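Local coordinates for VMB-1 (Vibrio alginolyticus, PDB 6JV4), which is a zinc-dependent metallo-beta-lactamase of subclass B1 that probably hydrolyses beta-lactam antibiotics to substituted beta-amino acids, conferring antibiotic resistance, at residues Ile44-Trp56 with Leu73-Ala87. Numbering follows the deposited sequence.
With ZN (zinc ion), chain E; ZN (zinc ion), chain F.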
loop_
_atom_site.group_PDB
_atom_site.type_symbol
_atom_site.label_atom_id
_atom_site.label_comp_id
_atom_site.label_asym_id
_atom_site.label_seq_id
_atom_site.Cartn_x
_atom_site.Cartn_y
_atom_site.Cartn_z
ATOM N N ILE A 44 4.592 -12.984 -5.445
ATOM C CA ILE A 44 5.589 -13.973 -5.950
ATOM C C ILE A 44 5.242 -14.251 -7.409
ATOM O O ILE A 44 4.062 -14.566 -7.692
ATOM C CB ILE A 44 5.570 -15.253 -5.108
ATOM C CG1 ILE A 44 5.910 -14.971 -3.647
ATOM C CG2 ILE A 44 6.504 -16.324 -5.701
ATOM C CD1 ILE A 44 5.533 -16.080 -2.734
ATOM N N ASN A 45 6.258 -14.143 -8.266
ATOM C CA ASN A 45 6.202 -14.368 -9.725
ATOM C C ASN A 45 7.385 -15.282 -10.093
ATOM O O ASN A 45 8.507 -14.784 -10.248
ATOM C CB ASN A 45 6.212 -13.042 -10.490
ATOM C CG ASN A 45 6.032 -13.199 -11.981
ATOM O OD1 ASN A 45 5.242 -14.027 -12.385
ATOM N ND2 ASN A 45 6.724 -12.414 -12.793
ATOM N N GLY A 46 7.110 -16.588 -10.183
ATOM C CA GLY A 46 8.126 -17.641 -10.377
ATOM C C GLY A 46 9.063 -17.645 -9.201
ATOM O O GLY A 46 8.576 -17.947 -8.085
ATOM N N THR A 47 10.334 -17.309 -9.403
ATOM C CA THR A 47 11.331 -17.272 -8.304
ATOM C C THR A 47 11.580 -15.832 -7.862
ATOM O O THR A 47 12.500 -15.647 -7.069
ATOM C CB THR A 47 12.652 -17.951 -8.669
ATOM O OG1 THR A 47 13.169 -17.284 -9.813
ATOM C CG2 THR A 47 12.453 -19.428 -8.911
ATOM N N GLU A 48 10.831 -14.866 -8.399
ATOM C CA GLU A 48 11.041 -13.448 -8.033
ATOM C C GLU A 48 9.921 -13.029 -7.075
ATOM O O GLU A 48 8.778 -13.450 -7.231
ATOM C CB GLU A 48 11.091 -12.574 -9.277
ATOM C CG GLU A 48 12.184 -13.010 -10.245
ATOM C CD GLU A 48 12.229 -12.167 -11.503
ATOM O OE1 GLU A 48 11.166 -11.672 -11.939
ATOM O OE2 GLU A 48 13.333 -12.041 -12.057
ATOM N N ALA A 49 10.277 -12.232 -6.087
ATOM C CA ALA A 49 9.294 -11.666 -5.148
ATOM C C ALA A 49 9.351 -10.154 -5.247
ATOM O O ALA A 49 10.412 -9.564 -5.566
ATOM C CB ALA A 49 9.595 -12.080 -3.729
ATOM N N HIS A 50 8.228 -9.548 -4.865
ATOM C CA HIS A 50 8.048 -8.095 -4.975
ATOM C C HIS A 50 7.287 -7.610 -3.760
ATOM O O HIS A 50 6.367 -8.317 -3.326
ATOM C CB HIS A 50 7.294 -7.783 -6.250
ATOM C CG HIS A 50 7.937 -8.324 -7.480
ATOM N ND1 HIS A 50 8.782 -7.555 -8.242
ATOM C CD2 HIS A 50 7.823 -9.516 -8.106
ATOM C CE1 HIS A 50 9.161 -8.266 -9.305
ATOM N NE2 HIS A 50 8.583 -9.450 -9.245
ATOM N N MET A 51 7.685 -6.485 -3.205
ATOM C CA MET A 51 6.944 -5.873 -2.071
ATOM C C MET A 51 5.992 -4.805 -2.580
ATOM O O MET A 51 6.385 -3.986 -3.454
ATOM C CB MET A 51 7.890 -5.225 -1.055
ATOM C CG MET A 51 8.734 -6.177 -0.363
ATOM S SD MET A 51 9.669 -5.216 0.905
ATOM C CE MET A 51 10.982 -6.403 1.143
ATOM N N ILE A 52 4.814 -4.735 -1.971
ATOM C CA ILE A 52 3.878 -3.607 -2.081
ATOM C C ILE A 52 3.830 -2.983 -0.683
ATOM O O ILE A 52 3.299 -3.645 0.207
ATOM C CB ILE A 52 2.505 -4.064 -2.608
ATOM C CG1 ILE A 52 2.636 -4.686 -4.011
ATOM C CG2 ILE A 52 1.543 -2.892 -2.583
ATOM C CD1 ILE A 52 1.346 -5.282 -4.484
ATOM N N ASP A 53 4.475 -1.829 -0.541
ATOM C CA ASP A 53 4.773 -1.147 0.738
ATOM C C ASP A 53 5.865 -1.939 1.482
ATOM O O ASP A 53 5.969 -3.163 1.351
ATOM C CB ASP A 53 3.535 -0.863 1.579
ATOM C CG ASP A 53 2.613 0.224 1.027
ATOM O OD1 ASP A 53 2.930 0.828 -0.070
ATOM O OD2 ASP A 53 1.652 0.578 1.781
ATOM N N THR A 54 6.644 -1.207 2.262
ATOM C CA THR A 54 7.560 -1.808 3.249
ATOM C C THR A 54 6.816 -1.970 4.571
ATOM O O THR A 54 5.931 -1.167 4.925
ATOM C CB THR A 54 8.853 -0.985 3.352
ATOM O OG1 THR A 54 8.562 0.371 3.709
ATOM C CG2 THR A 54 9.661 -0.984 2.078
ATOM N N PRO A 55 7.207 -2.985 5.362
ATOM C CA PRO A 55 6.818 -3.050 6.760
ATOM C C PRO A 55 7.184 -1.748 7.495
ATOM O O PRO A 55 8.084 -1.025 7.075
ATOM C CB PRO A 55 7.649 -4.221 7.295
ATOM C CG PRO A 55 7.761 -5.107 6.089
ATOM C CD PRO A 55 8.057 -4.137 4.963
ATOM N N TRP A 56 6.427 -1.446 8.538
ATOM C CA TRP A 56 6.504 -0.121 9.222
ATOM C C TRP A 56 7.778 0.049 10.056
ATOM O O TRP A 56 8.128 1.187 10.353
ATOM C CB TRP A 56 5.239 0.041 10.043
ATOM C CG TRP A 56 4.790 1.438 10.248
ATOM C CD1 TRP A 56 5.437 2.612 10.023
ATOM C CD2 TRP A 56 3.488 1.777 10.741
ATOM N NE1 TRP A 56 4.611 3.663 10.329
ATOM C CE2 TRP A 56 3.421 3.173 10.773
ATOM C CE3 TRP A 56 2.403 1.011 11.150
ATOM C CZ2 TRP A 56 2.276 3.836 11.197
ATOM C CZ3 TRP A 56 1.276 1.676 11.590
ATOM C CH2 TRP A 56 1.223 3.056 11.570
ATOM N N LEU A 73 13.560 -17.407 -2.916
ATOM C CA LEU A 73 13.139 -16.326 -3.840
ATOM C C LEU A 73 14.149 -15.178 -3.837
ATOM O O LEU A 73 14.850 -15.001 -2.846
ATOM C CB LEU A 73 11.763 -15.845 -3.376
ATOM C CG LEU A 73 10.664 -16.900 -3.308
ATOM C CD1 LEU A 73 9.412 -16.329 -2.657
ATOM C CD2 LEU A 73 10.339 -17.469 -4.695
ATOM N N THR A 74 14.228 -14.454 -4.950
ATOM C CA THR A 74 14.990 -13.198 -5.122
ATOM C C THR A 74 14.021 -12.013 -4.944
ATOM O O THR A 74 13.026 -11.934 -5.695
ATOM C CB THR A 74 15.633 -13.103 -6.502
ATOM O OG1 THR A 74 16.501 -14.230 -6.548
ATOM C CG2 THR A 74 16.467 -11.864 -6.711
ATOM N N ILE A 75 14.344 -11.100 -4.041
ATOM C CA ILE A 75 13.543 -9.857 -3.898
ATOM C C ILE A 75 13.982 -8.899 -5.010
ATOM O O ILE A 75 15.097 -8.344 -4.938
ATOM C CB ILE A 75 13.648 -9.327 -2.454
ATOM C CG1 ILE A 75 13.013 -7.935 -2.354
ATOM C CG2 ILE A 75 15.091 -9.326 -1.931
ATOM C CD1 ILE A 75 11.534 -7.931 -2.535
ATOM N N LYS A 76 13.130 -8.723 -6.012
ATOM C CA LYS A 76 13.407 -8.007 -7.281
ATOM C C LYS A 76 13.071 -6.524 -7.164
ATOM O O LYS A 76 13.820 -5.668 -7.692
ATOM C CB LYS A 76 12.603 -8.579 -8.456
ATOM C CG LYS A 76 13.303 -9.722 -9.169
ATOM C CD LYS A 76 14.606 -9.292 -9.834
ATOM C CE LYS A 76 15.361 -10.449 -10.446
ATOM N NZ LYS A 76 16.594 -9.981 -11.122
ATOM N N SER A 77 11.927 -6.198 -6.585
ATOM C CA SER A 77 11.541 -4.774 -6.576
ATOM C C SER A 77 10.474 -4.556 -5.520
ATOM O O SER A 77 9.917 -5.513 -5.041
ATOM C CB SER A 77 11.073 -4.323 -7.930
ATOM O OG SER A 77 9.794 -4.891 -8.244
ATOM N N ALA A 78 10.249 -3.290 -5.191
ATOM C CA ALA A 78 9.159 -2.871 -4.300
ATOM C C ALA A 78 8.492 -1.666 -4.937
ATOM O O ALA A 78 9.187 -0.826 -5.571
ATOM C CB ALA A 78 9.684 -2.538 -2.943
ATOM N N VAL A 79 7.191 -1.525 -4.707
ATOM C CA VAL A 79 6.451 -0.295 -5.043
ATOM C C VAL A 79 5.894 0.269 -3.739
ATOM O O VAL A 79 5.472 -0.516 -2.850
ATOM C CB VAL A 79 5.329 -0.521 -6.072
ATOM C CG1 VAL A 79 4.262 -1.491 -5.577
ATOM C CG2 VAL A 79 4.698 0.792 -6.511
ATOM N N VAL A 80 5.969 1.577 -3.572
ATOM C CA VAL A 80 5.436 2.246 -2.355
ATOM C C VAL A 80 4.194 3.025 -2.758
ATOM O O VAL A 80 4.196 3.644 -3.847
ATOM C CB VAL A 80 6.489 3.132 -1.656
ATOM C CG1 VAL A 80 7.725 2.317 -1.311
ATOM C CG2 VAL A 80 6.852 4.354 -2.442
ATOM N N THR A 81 3.140 2.931 -1.966
ATOM C CA THR A 81 1.808 3.392 -2.412
ATOM C C THR A 81 1.526 4.808 -1.947
ATOM O O THR A 81 0.508 5.357 -2.439
ATOM C CB THR A 81 0.725 2.370 -2.087
ATOM O OG1 THR A 81 0.640 2.153 -0.682
ATOM C CG2 THR A 81 0.984 1.088 -2.859
ATOM N N HIS A 82 2.299 5.352 -1.008
ATOM C CA HIS A 82 2.265 6.808 -0.747
ATOM C C HIS A 82 3.488 7.218 0.055
ATOM O O HIS A 82 4.283 6.350 0.367
ATOM C CB HIS A 82 0.973 7.303 -0.128
ATOM C CG HIS A 82 0.716 6.969 1.288
ATOM N ND1 HIS A 82 0.403 5.702 1.682
ATOM C CD2 HIS A 82 0.628 7.755 2.392
ATOM C CE1 HIS A 82 0.121 5.706 2.984
ATOM N NE2 HIS A 82 0.311 6.953 3.449
ATOM N N PHE A 83 3.685 8.524 0.215
ATOM C CA PHE A 83 4.985 9.039 0.713
ATOM C C PHE A 83 5.132 8.863 2.225
ATOM O O PHE A 83 6.274 9.051 2.705
ATOM C CB PHE A 83 5.187 10.501 0.309
ATOM C CG PHE A 83 4.447 11.513 1.130
ATOM C CD1 PHE A 83 3.105 11.742 0.914
ATOM C CD2 PHE A 83 5.105 12.258 2.114
ATOM C CE1 PHE A 83 2.416 12.710 1.636
ATOM C CE2 PHE A 83 4.403 13.209 2.835
ATOM C CZ PHE A 83 3.091 13.471 2.564
ATOM N N HIS A 84 4.064 8.564 2.973
ATOM C CA HIS A 84 4.155 8.406 4.449
ATOM C C HIS A 84 5.054 7.199 4.798
ATOM O O HIS A 84 5.181 6.236 4.018
ATOM C CB HIS A 84 2.778 8.301 5.101
ATOM C CG HIS A 84 1.963 9.539 5.088
ATOM N ND1 HIS A 84 0.601 9.510 5.264
ATOM C CD2 HIS A 84 2.286 10.835 4.920
ATOM C CE1 HIS A 84 0.120 10.737 5.241
ATOM N NE2 HIS A 84 1.145 11.582 5.035
ATOM N N GLU A 85 5.552 7.154 6.045
ATOM C CA GLU A 85 6.505 6.131 6.539
ATOM C C GLU A 85 5.877 4.735 6.607
ATOM O O GLU A 85 6.611 3.776 6.434
ATOM C CB GLU A 85 6.991 6.527 7.940
ATOM C CG GLU A 85 8.063 5.617 8.494
ATOM C CD GLU A 85 8.252 5.753 10.001
ATOM O OE1 GLU A 85 7.709 6.726 10.595
ATOM O OE2 GLU A 85 8.941 4.903 10.564
ATOM N N ASP A 86 4.569 4.587 6.816
ATOM C CA ASP A 86 3.981 3.223 6.830
ATOM C C ASP A 86 4.035 2.547 5.446
ATOM O O ASP A 86 3.866 1.313 5.357
ATOM C CB ASP A 86 2.559 3.213 7.395
ATOM C CG ASP A 86 1.549 4.064 6.684
ATOM O OD1 ASP A 86 1.941 5.001 5.925
ATOM O OD2 ASP A 86 0.345 3.818 6.924
ATOM N N ALA A 87 4.141 3.329 4.364
ATOM C CA ALA A 87 4.188 2.783 3.002
ATOM C C ALA A 87 5.624 2.774 2.494
ATOM O O ALA A 87 5.951 1.817 1.793
ATOM C CB ALA A 87 3.275 3.564 2.100
HETATM ZN ZN ZN E . -0.514 7.859 5.186
HETATM ZN ZN ZN F . -1.484 4.791 6.941
HETATM O O HOH W 1 6.955 1.383 5.617
#
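D53 and T81 meet just beyond the strand ends, in the buried part of the contact, where D53 OD1 is gripped twice: T81 OG1 donates from the syn side at 2.7 Å, 20° out of the carboxylate plane, and the T81 backbone N donates nearly along the C-O axis. The other oxygen, D53 OD2, lies 3.4 Å from A87 CB. Farther along, the indole of W56 lies against D86, whose CB sits over the five-membered ring, 3.6 Å from its centroid in a CH-pi contact. The same residue binds one zinc ion through OD2, together with C163 and H205, while H82 NE2 and H84 ND1 hold the other together with H144. A water lies within hydrogen-bonding distance of T54 O, T54 OG1 and E85 O.

Strands 48-52 and 74-79 run parallel through the beta-alpha-beta crossover over helix 58-70, and the loop beyond 74-79 and the first turn of helix 85-88 carry the HxHxD zinc-binding motif of the metallo-beta-lactamase fold. Between the strands, M51 CB packs on A78 CB at 3.7 Å, on the face covered by helix 58-70. On the opposite face S77 OG meets H50 ND1 at the ring edge, in plane, at 2.8 Å. Farther out the fit slackens toward solvent: the K76 chain bends at chi2 (-64°) and lies across E48, yet NZ remains 4.0 Å from E48 OE2, a long salt bridge.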